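Local coordinates for methyl-accepting chemotaxis protein, putative (Geobacter sulfurreducens, PDB 3OOV) that probably takes part in chemotactic signalling, with a GAF domain of the kind that often binds small ligands or relays signals, at residues S9-S14 with S157-R162; V66-Q71 with Q101-A106; T77-D82 with I127-V132. All blocks are in the same frame, centred on the assembly; numbering follows the deposited sequence.

In the fold
All three contacts tie parts of one GAF-type chain around its antiparallel sheet. Contact 3 lies nearest the middle, its centre about 7 Å from the chain's centre, and packs helix 74-82 on strand 125-133. Contact 2, about 13 Å from it centre to centre, adjoins it, strand 66-68 leading into helix 74-82: Leu-69 CD1 rests 3.7 Å from Phe-80 CE2, and Asp-70 O probably receives a hydrogen bond from Thr-77 OG1. Contact 1 joins two helices near the chain ends, across the chain's centre from contact 2 and about 29 Å from it between centres. It meets contact 3 through the sheet's other side, where Ile-160 CG2 packs 3.8 Å from Ile-127 CD1.

Contact 1: residues S9-S14 with S157-R162; sequences SRIQKS and SSAIVR
Ile-11 turns CG2 to Ala-159 CB, 3.9 Å away, the apolar part of a contact between helix 7-13 and the long helix 143-167. The short axes run nearly parallel, 21° apart, at 10.6 Å. Ile-11 O, already taken by Ser-14 N, lies 3.1 Å from Arg-162 NH2. Gln-12 O stands 3.3 Å above one face of the Arg-162 guanidinium, towards its rim, while Gln-12 NE2 lies 3.8 Å from Arg-162 NE, its amide plane 71° from the guanidinium. Ser-14 O lies in the guanidinium plane and takes two bonds, from Arg-162 NH1 and Arg-162 NH2, each at 3.0 Å and bent because two N-H groups share one oxygen; Ser-14 OG bonds to Glu-19 and the backbone N of Asp-16. Arg-162 CG is anti to the backbone N (chi1 168°), and the chain bends at chi3. An alanine in place of Arg-162 would probably leave Ser-14 O without these two donors and open a gap beside the end of helix 7-13. Three carbonyl oxygens from the last turn of helix 7-13 and the residue after it lie round one guanidinium, only that of Ser-14 clearly bonded; the cation would probably offset the partial negative charge of the helix's C-terminal end.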
loop_
_atom_site.group_PDB
_atom_site.type_symbol
_atom_site.label_atom_id
_atom_site.label_comp_id
_atom_site.label_asym_id
_atom_site.label_seq_id
_atom_site.Cartn_x
_atom_site.Cartn_y
_atom_site.Cartn_z
ATOM N N SER A 9 -16.524 -10.432 -19.836
ATOM C CA SER A 9 -16.977 -10.616 -21.199
ATOM C C SER A 9 -17.381 -9.271 -21.869
ATOM O O SER A 9 -17.007 -9.011 -23.015
ATOM C CB SER A 9 -18.129 -11.628 -21.206
ATOM O OG SER A 9 -18.571 -11.844 -22.524
ATOM N N ARG A 10 -18.108 -8.425 -21.158
ATOM C CA ARG A 10 -18.582 -7.162 -21.733
ATOM C C ARG A 10 -17.500 -6.077 -21.862
ATOM O O ARG A 10 -17.555 -5.221 -22.736
ATOM C CB ARG A 10 -19.773 -6.663 -20.945
ATOM C CG ARG A 10 -21.047 -7.178 -21.588
ATOM C CD ARG A 10 -22.078 -7.653 -20.596
ATOM N NE ARG A 10 -22.502 -6.641 -19.651
ATOM C CZ ARG A 10 -22.627 -6.869 -18.339
ATOM N NH1 ARG A 10 -22.369 -8.097 -17.850
ATOM N NH2 ARG A 10 -23.025 -5.892 -17.514
ATOM N N ILE A 11 -16.516 -6.142 -20.973
ATOM C CA ILE A 11 -15.381 -5.230 -21.011
ATOM C C ILE A 11 -14.694 -5.470 -22.366
ATOM O O ILE A 11 -14.562 -4.565 -23.194
ATOM C CB ILE A 11 -14.455 -5.451 -19.772
ATOM C CG1 ILE A 11 -15.148 -4.846 -18.535
ATOM C CG2 ILE A 11 -13.057 -4.892 -20.012
ATOM C CD1 ILE A 11 -14.501 -5.192 -17.193
ATOM N N GLN A 12 -14.345 -6.738 -22.562
ATOM C CA GLN A 12 -13.776 -7.324 -23.750
ATOM C C GLN A 12 -14.388 -6.776 -25.045
ATOM O O GLN A 12 -13.678 -6.431 -25.983
ATOM C CB GLN A 12 -14.000 -8.825 -23.617
ATOM C CG GLN A 12 -12.909 -9.765 -24.154
ATOM C CD GLN A 12 -11.525 -9.635 -23.477
ATOM O OE1 GLN A 12 -11.103 -10.546 -22.755
ATOM N NE2 GLN A 12 -10.799 -8.531 -23.758
ATOM N N LYS A 13 -15.707 -6.632 -25.054
ATOM C CA LYS A 13 -16.466 -6.195 -26.247
ATOM C C LYS A 13 -16.438 -4.696 -26.501
ATOM O O LYS A 13 -16.805 -4.234 -27.570
ATOM C CB LYS A 13 -17.917 -6.643 -26.081
ATOM C CG LYS A 13 -18.307 -7.919 -26.788
ATOM C CD LYS A 13 -18.753 -7.530 -28.256
ATOM C CE LYS A 13 -19.946 -8.378 -28.732
ATOM N NZ LYS A 13 -21.207 -8.149 -27.921
ATOM N N SER A 14 -16.003 -3.914 -25.522
ATOM C CA SER A 14 -16.033 -2.459 -25.662
ATOM C C SER A 14 -14.720 -1.898 -26.207
ATOM O O SER A 14 -13.659 -2.448 -25.943
ATOM C CB SER A 14 -16.321 -1.795 -24.310
ATOM O OG SER A 14 -16.170 -0.393 -24.422
ATOM N N SER A 157 -6.930 -1.451 -16.618
ATOM C CA SER A 157 -5.600 -1.085 -17.152
ATOM C C SER A 157 -5.283 -1.908 -18.451
ATOM O O SER A 157 -5.053 -1.342 -19.527
ATOM C CB SER A 157 -4.550 -1.340 -16.053
ATOM O OG SER A 157 -3.265 -1.330 -16.620
ATOM N N SER A 158 -5.370 -3.236 -18.376
ATOM C CA SER A 158 -5.346 -4.091 -19.628
ATOM C C SER A 158 -6.238 -3.625 -20.762
ATOM O O SER A 158 -5.822 -3.595 -21.918
ATOM C CB SER A 158 -5.767 -5.531 -19.325
ATOM O OG SER A 158 -4.793 -6.084 -18.489
ATOM N N ALA A 159 -7.476 -3.268 -20.445
ATOM C CA ALA A 159 -8.388 -2.865 -21.472
ATOM C C ALA A 159 -8.067 -1.445 -22.019
ATOM O O ALA A 159 -8.313 -1.146 -23.202
ATOM C CB ALA A 159 -9.791 -2.915 -20.972
ATOM N N ILE A 160 -7.574 -0.544 -21.160
ATOM C CA ILE A 160 -7.154 0.755 -21.648
ATOM C C ILE A 160 -6.012 0.566 -22.681
ATOM O O ILE A 160 -6.012 1.185 -23.716
ATOM C CB ILE A 160 -6.767 1.660 -20.502
ATOM C CG1 ILE A 160 -8.077 2.001 -19.757
ATOM C CG2 ILE A 160 -5.980 2.951 -21.033
ATOM C CD1 ILE A 160 -7.884 2.719 -18.476
ATOM N N VAL A 161 -5.058 -0.301 -22.354
ATOM C CA VAL A 161 -3.938 -0.628 -23.222
ATOM C C VAL A 161 -4.427 -1.213 -24.564
ATOM O O VAL A 161 -4.030 -0.694 -25.629
ATOM C CB VAL A 161 -2.916 -1.547 -22.524
ATOM C CG1 VAL A 161 -1.900 -2.155 -23.532
ATOM C CG2 VAL A 161 -2.155 -0.760 -21.485
ATOM N N ARG A 162 -5.290 -2.245 -24.511
ATOM C CA ARG A 162 -5.920 -2.791 -25.716
ATOM C C ARG A 162 -6.594 -1.699 -26.528
ATOM O O ARG A 162 -6.384 -1.594 -27.732
ATOM C CB ARG A 162 -6.941 -3.911 -25.425
ATOM C CG ARG A 162 -7.837 -4.298 -26.652
ATOM C CD ARG A 162 -8.867 -5.523 -26.412
ATOM N NE ARG A 162 -9.883 -5.253 -25.362
ATOM C CZ ARG A 162 -10.881 -4.383 -25.476
ATOM N NH1 ARG A 162 -11.056 -3.743 -26.629
ATOM N NH2 ARG A 162 -11.697 -4.157 -24.433
#

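Contact 2: residues V66-Q71 with Q101-A106; sequences VLPLDQ and QSPYDA
Leu-67 and Pro-68 meet Pro-103 and Tyr-104 in a partly buried apolar contact with one hydrogen bond from the tyrosine hydroxyl, joining the short edge strand 66-68 to the long connection between strands 86-88 and 115-122. Leu-67 lies over one face of the Tyr-104 ring. Its CB makes a CH-pi contact, 3.9 Å from the ring centroid and 23° off the ring normal, displaced towards CZ. CD1 of Leu-67 reaches the CE1 and CD1 side of the same ring, while its CD2 turns to Pro-103 CG at 3.8 Å. The two prolines approach tip to tip, Pro-68 CD standing 3.5 Å from Pro-103 CG; the peptide bond before Pro-103 is cis, which probably helps to turn its ring this way.

In the GAF-type sheet, strand 66-68 is an outermost strand and pairs with strand 48-55, Leu-67 bonding through its backbone to Leu-49. The connection carrying Tyr-104 therefore packs against the sheet's border, and the ring also touches Leu-49 and Leu-110.

In Tyr-104, CG anti to the carbonyl carbon (chi1 -72°) starts the ring towards strand 66-68. The hydroxyl donates to the carbonyl oxygen of Pro-68, which lies in the plane of the ring at its edge. The modelled separation of 2.5 Å between Tyr-104 OH and Pro-68 O is very short, so its exact length is doubtful. The same Pro-68 oxygen also receives a weak bond from Asp-70 N at 3.2 Å, closing the inverse gamma turn centred on Leu-69. The phenol thus reaches the backbone just where the strand gives way to the turn. Farther along the contact thins: Gln-101, extended beyond CG, brings its NE2 within 3.6 Å of the Gln-71 carbonyl oxygen.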
loop_
_atom_site.group_PDB
_atom_site.type_symbol
_atom_site.label_atom_id
_atom_site.label_comp_id
_atom_site.label_asym_id
_atom_site.label_seq_id
_atom_site.Cartn_x
_atom_site.Cartn_y
_atom_site.Cartn_z
ATOM N N VAL A 66 -14.115 17.792 -12.751
ATOM C CA VAL A 66 -12.656 17.700 -12.954
ATOM C C VAL A 66 -12.030 18.262 -11.707
ATOM O O VAL A 66 -12.425 19.331 -11.241
ATOM C CB VAL A 66 -12.190 18.545 -14.215
ATOM C CG1 VAL A 66 -10.632 18.485 -14.467
ATOM C CG2 VAL A 66 -12.977 18.141 -15.483
ATOM N N LEU A 67 -10.983 17.610 -11.232
ATOM C CA LEU A 67 -10.481 17.865 -9.892
ATOM C C LEU A 67 -8.954 18.057 -9.984
ATOM O O LEU A 67 -8.285 17.309 -10.727
ATOM C CB LEU A 67 -10.850 16.652 -8.992
ATOM C CG LEU A 67 -12.381 16.475 -8.721
ATOM C CD1 LEU A 67 -12.739 15.074 -8.283
ATOM C CD2 LEU A 67 -12.825 17.540 -7.650
ATOM N N PRO A 68 -8.399 19.031 -9.236
ATOM C CA PRO A 68 -6.892 19.179 -9.272
ATOM C C PRO A 68 -6.079 18.037 -8.671
ATOM O O PRO A 68 -6.401 17.560 -7.604
ATOM C CB PRO A 68 -6.631 20.452 -8.432
ATOM C CG PRO A 68 -7.856 20.604 -7.521
ATOM C CD PRO A 68 -9.044 19.965 -8.290
ATOM N N LEU A 69 -4.986 17.637 -9.317
ATOM C CA LEU A 69 -4.092 16.639 -8.753
ATOM C C LEU A 69 -3.003 17.343 -8.031
ATOM O O LEU A 69 -1.885 17.390 -8.498
ATOM C CB LEU A 69 -3.416 15.796 -9.839
ATOM C CG LEU A 69 -4.064 14.460 -10.130
ATOM C CD1 LEU A 69 -3.478 13.864 -11.346
ATOM C CD2 LEU A 69 -3.940 13.485 -8.937
ATOM N N ASP A 70 -3.308 17.907 -6.884
ATOM C CA ASP A 70 -2.304 18.508 -6.099
ATOM C C ASP A 70 -2.741 18.090 -4.700
ATOM O O ASP A 70 -3.480 17.070 -4.504
ATOM C CB ASP A 70 -2.244 20.049 -6.342
ATOM C CG ASP A 70 -3.604 20.791 -6.080
ATOM O OD1 ASP A 70 -4.404 20.368 -5.222
ATOM O OD2 ASP A 70 -3.860 21.858 -6.714
ATOM N N GLN A 71 -2.367 18.908 -3.738
ATOM C CA GLN A 71 -2.493 18.527 -2.352
ATOM C C GLN A 71 -3.964 18.546 -1.939
ATOM O O GLN A 71 -4.333 17.874 -0.975
ATOM C CB GLN A 71 -1.607 19.423 -1.449
ATOM C CG GLN A 71 -2.088 20.902 -1.352
ATOM C CD GLN A 71 -1.728 21.755 -2.603
ATOM O OE1 GLN A 71 -0.815 21.405 -3.387
ATOM N NE2 GLN A 71 -2.457 22.871 -2.789
ATOM N N GLN A 101 -9.576 18.255 0.518
ATOM C CA GLN A 101 -9.895 19.679 0.697
ATOM C C GLN A 101 -10.892 20.098 -0.403
ATOM O O GLN A 101 -11.174 19.303 -1.311
ATOM C CB GLN A 101 -8.596 20.516 0.567
ATOM C CG GLN A 101 -7.583 20.324 1.692
ATOM C CD GLN A 101 -6.155 20.918 1.361
ATOM O OE1 GLN A 101 -6.016 22.026 0.824
ATOM N NE2 GLN A 101 -5.113 20.167 1.707
ATOM N N SER A 102 -11.412 21.333 -0.366
ATOM C CA SER A 102 -12.108 21.895 -1.563
ATOM C C SER A 102 -11.212 21.867 -2.807
ATOM O O SER A 102 -10.092 22.319 -2.718
ATOM C CB SER A 102 -12.544 23.343 -1.315
ATOM O OG SER A 102 -13.486 23.664 -2.346
ATOM N N PRO A 103 -11.696 21.415 -3.993
ATOM C CA PRO A 103 -13.092 21.105 -4.311
ATOM C C PRO A 103 -13.487 19.661 -4.072
ATOM O O PRO A 103 -14.685 19.352 -4.240
ATOM C CB PRO A 103 -13.195 21.455 -5.818
ATOM C CG PRO A 103 -11.812 21.016 -6.361
ATOM C CD PRO A 103 -10.861 21.458 -5.219
ATOM N N TYR A 104 -12.522 18.768 -3.740
ATOM C CA TYR A 104 -12.853 17.326 -3.580
ATOM C C TYR A 104 -13.942 17.103 -2.461
ATOM O O TYR A 104 -14.781 16.206 -2.565
ATOM C CB TYR A 104 -11.606 16.486 -3.259
ATOM C CG TYR A 104 -10.555 16.248 -4.376
ATOM C CD1 TYR A 104 -10.467 15.013 -5.000
ATOM C CD2 TYR A 104 -9.628 17.238 -4.735
ATOM C CE1 TYR A 104 -9.507 14.752 -5.975
ATOM C CE2 TYR A 104 -8.637 16.992 -5.706
ATOM C CZ TYR A 104 -8.599 15.764 -6.319
ATOM O OH TYR A 104 -7.688 15.471 -7.290
ATOM N N ASP A 105 -13.933 17.911 -1.422
ATOM C CA ASP A 105 -14.790 17.650 -0.278
ATOM C C ASP A 105 -16.205 18.249 -0.450
ATOM O O ASP A 105 -17.037 18.164 0.451
ATOM C CB ASP A 105 -14.124 18.154 1.001
ATOM C CG ASP A 105 -14.122 19.682 1.126
ATOM O OD1 ASP A 105 -13.679 20.148 2.190
ATOM O OD2 ASP A 105 -14.532 20.420 0.192
ATOM N N ALA A 106 -16.452 18.825 -1.628
ATOM C CA ALA A 106 -17.787 19.286 -2.019
ATOM C C ALA A 106 -18.539 18.127 -2.689
ATOM O O ALA A 106 -19.720 18.272 -2.999
ATOM C CB ALA A 106 -17.678 20.492 -3.014
#

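Contact 3: residues T77-D82 with I127-V132; sequences TKCFTD and IGVFAV
Phe-80 sets the edge of its ring against the backbone of strand 125-133, with CE1 3.7 Å from Gly-128 N and equally near the carbonyl carbon of Ile-127. Both of these backbone atoms lie close to the ring plane, so the strand meets the rim of the phenyl and not its face. This is helix-on-sheet packing in the GAF fold: helix 74-82 lies over one face of the antiparallel sheet, and the long helix 143-167 lies over the other. The short helix and strand axes come within 8.4 Å and run at 135° to each other.

Phe-80 has CG anti to the backbone N (chi1 -178°), which starts the side chain towards the Gly-128 end of the strand. One residue earlier, Cys-79 points at the sheet and places its SG 3.9 Å from Val-129 CG1. That methyl also comes to 4.3 Å from Phe-80 CB, so Val-129 touches neighbouring residues of the helix. Strand alternation divides the two faces of the sheet: Val-129 points to helix 74-82, whereas Phe-130 points the other way and packs on Ile-149 and Ala-153 of helix 143-167.

No hydrogen bond crosses between the two segments; the buried contact rests on van der Waals contact, ring edge on peptide and SG and CB on the Val-129 methyl. Around it, Ala-42 and Leu-69 also touch Phe-80, and Ile-117 and Pro-119 touch Cys-79. Beyond Phe-80 the helix reaches the second subunit, where Thr-81 packs on Pro-95 and Asp-82 on Phe-98 of that chain. Within the helix the carbonyl oxygen of Thr-77 accepts twice from Thr-81, from its backbone N and from OG1, the latter at 2.9 Å and lying 36° out of the carbonyl plane.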
loop_
_atom_site.group_PDB
_atom_site.type_symbol
_atom_site.label_atom_id
_atom_site.label_comp_id
_atom_site.label_asym_id
_atom_site.label_seq_id
_atom_site.Cartn_x
_atom_site.Cartn_y
_atom_site.Cartn_z
ATOM N N THR A 77 -4.554 12.088 -4.501
ATOM C CA THR A 77 -3.321 12.521 -5.159
ATOM C C THR A 77 -2.110 11.661 -4.758
ATOM O O THR A 77 -1.247 11.344 -5.613
ATOM C CB THR A 77 -3.048 13.989 -4.769
ATOM O OG1 THR A 77 -4.127 14.748 -5.281
ATOM C CG2 THR A 77 -1.695 14.525 -5.384
ATOM N N LYS A 78 -2.010 11.307 -3.473
ATOM C CA LYS A 78 -0.854 10.460 -3.055
ATOM C C LYS A 78 -0.899 9.127 -3.665
ATOM O O LYS A 78 0.171 8.599 -4.050
ATOM C CB LYS A 78 -0.725 10.338 -1.548
ATOM C CG LYS A 78 -0.185 11.595 -0.918
ATOM C CD LYS A 78 -0.825 11.886 0.431
ATOM C CE LYS A 78 -0.291 10.930 1.460
ATOM N NZ LYS A 78 1.245 11.104 1.523
ATOM N N CYS A 79 -2.105 8.517 -3.721
ATOM C CA CYS A 79 -2.248 7.244 -4.435
ATOM C C CYS A 79 -1.707 7.345 -5.889
ATOM O O CYS A 79 -0.964 6.445 -6.398
ATOM C CB CYS A 79 -3.738 6.823 -4.518
ATOM S SG CYS A 79 -3.988 5.307 -5.446
ATOM N N PHE A 80 -2.167 8.389 -6.578
ATOM C CA PHE A 80 -1.842 8.576 -7.994
ATOM C C PHE A 80 -0.293 8.759 -8.158
ATOM O O PHE A 80 0.332 8.076 -8.983
ATOM C CB PHE A 80 -2.548 9.815 -8.542
ATOM C CG PHE A 80 -2.307 10.037 -10.005
ATOM C CD1 PHE A 80 -3.135 9.403 -10.960
ATOM C CD2 PHE A 80 -1.274 10.874 -10.436
ATOM C CE1 PHE A 80 -2.912 9.590 -12.317
ATOM C CE2 PHE A 80 -1.044 11.086 -11.796
ATOM C CZ PHE A 80 -1.881 10.462 -12.737
ATOM N N THR A 81 0.287 9.648 -7.352
ATOM C CA THR A 81 1.734 9.950 -7.404
ATOM C C THR A 81 2.632 8.730 -7.052
ATOM O O THR A 81 3.612 8.442 -7.728
ATOM C CB THR A 81 2.028 11.205 -6.532
ATOM O OG1 THR A 81 1.136 12.264 -6.952
ATOM C CG2 THR A 81 3.343 11.786 -6.837
ATOM N N ASP A 82 2.272 7.983 -6.013
ATOM C CA ASP A 82 3.113 6.908 -5.483
ATOM C C ASP A 82 2.753 5.551 -6.068
ATOM O O ASP A 82 3.381 4.534 -5.741
ATOM C CB ASP A 82 2.913 6.785 -3.963
ATOM C CG ASP A 82 3.293 8.036 -3.176
ATOM O OD1 ASP A 82 3.851 8.994 -3.741
ATOM O OD2 ASP A 82 2.986 8.067 -1.939
ATOM N N ILE A 127 -2.461 6.137 -14.428
ATOM C CA ILE A 127 -3.300 6.963 -15.267
ATOM C C ILE A 127 -4.666 7.314 -14.658
ATOM O O ILE A 127 -5.448 8.008 -15.287
ATOM C CB ILE A 127 -3.431 6.332 -16.638
ATOM C CG1 ILE A 127 -4.058 4.946 -16.520
ATOM C CG2 ILE A 127 -2.012 6.251 -17.288
ATOM C CD1 ILE A 127 -4.466 4.356 -17.880
ATOM N N GLY A 128 -4.974 6.801 -13.467
ATOM C CA GLY A 128 -6.216 7.183 -12.786
ATOM C C GLY A 128 -6.310 6.379 -11.488
ATOM O O GLY A 128 -5.344 5.740 -11.151
ATOM N N VAL A 129 -7.471 6.367 -10.819
ATOM C CA VAL A 129 -7.696 5.700 -9.540
ATOM C C VAL A 129 -9.098 5.080 -9.423
ATOM O O VAL A 129 -10.108 5.611 -9.968
ATOM C CB VAL A 129 -7.423 6.654 -8.260
ATOM C CG1 VAL A 129 -5.994 7.219 -8.227
ATOM C CG2 VAL A 129 -8.387 7.825 -8.193
ATOM N N PHE A 130 -9.169 3.964 -8.687
ATOM C CA PHE A 130 -10.434 3.517 -8.081
ATOM C C PHE A 130 -10.460 4.025 -6.662
ATOM O O PHE A 130 -9.499 3.851 -5.937
ATOM C CB PHE A 130 -10.475 2.007 -8.015
ATOM C CG PHE A 130 -10.859 1.362 -9.270
ATOM C CD1 PHE A 130 -10.063 1.485 -10.413
ATOM C CD2 PHE A 130 -12.016 0.579 -9.324
ATOM C CE1 PHE A 130 -10.409 0.837 -11.620
ATOM C CE2 PHE A 130 -12.388 -0.075 -10.514
ATOM C CZ PHE A 130 -11.583 0.034 -11.678
ATOM N N ALA A 131 -11.542 4.681 -6.250
ATOM C CA ALA A 131 -11.734 5.036 -4.832
ATOM C C ALA A 131 -13.007 4.271 -4.421
ATOM O O ALA A 131 -14.072 4.486 -5.001
ATOM C CB ALA A 131 -11.952 6.574 -4.705
ATOM N N VAL A 132 -12.912 3.412 -3.407
ATOM C CA VAL A 132 -13.983 2.487 -3.061
ATOM C C VAL A 132 -14.278 2.593 -1.542
ATOM O O VAL A 132 -13.346 2.779 -0.724
ATOM C CB VAL A 132 -13.688 1.017 -3.444
ATOM C CG1 VAL A 132 -14.895 0.056 -3.077
ATOM C CG2 VAL A 132 -13.420 0.850 -4.949
#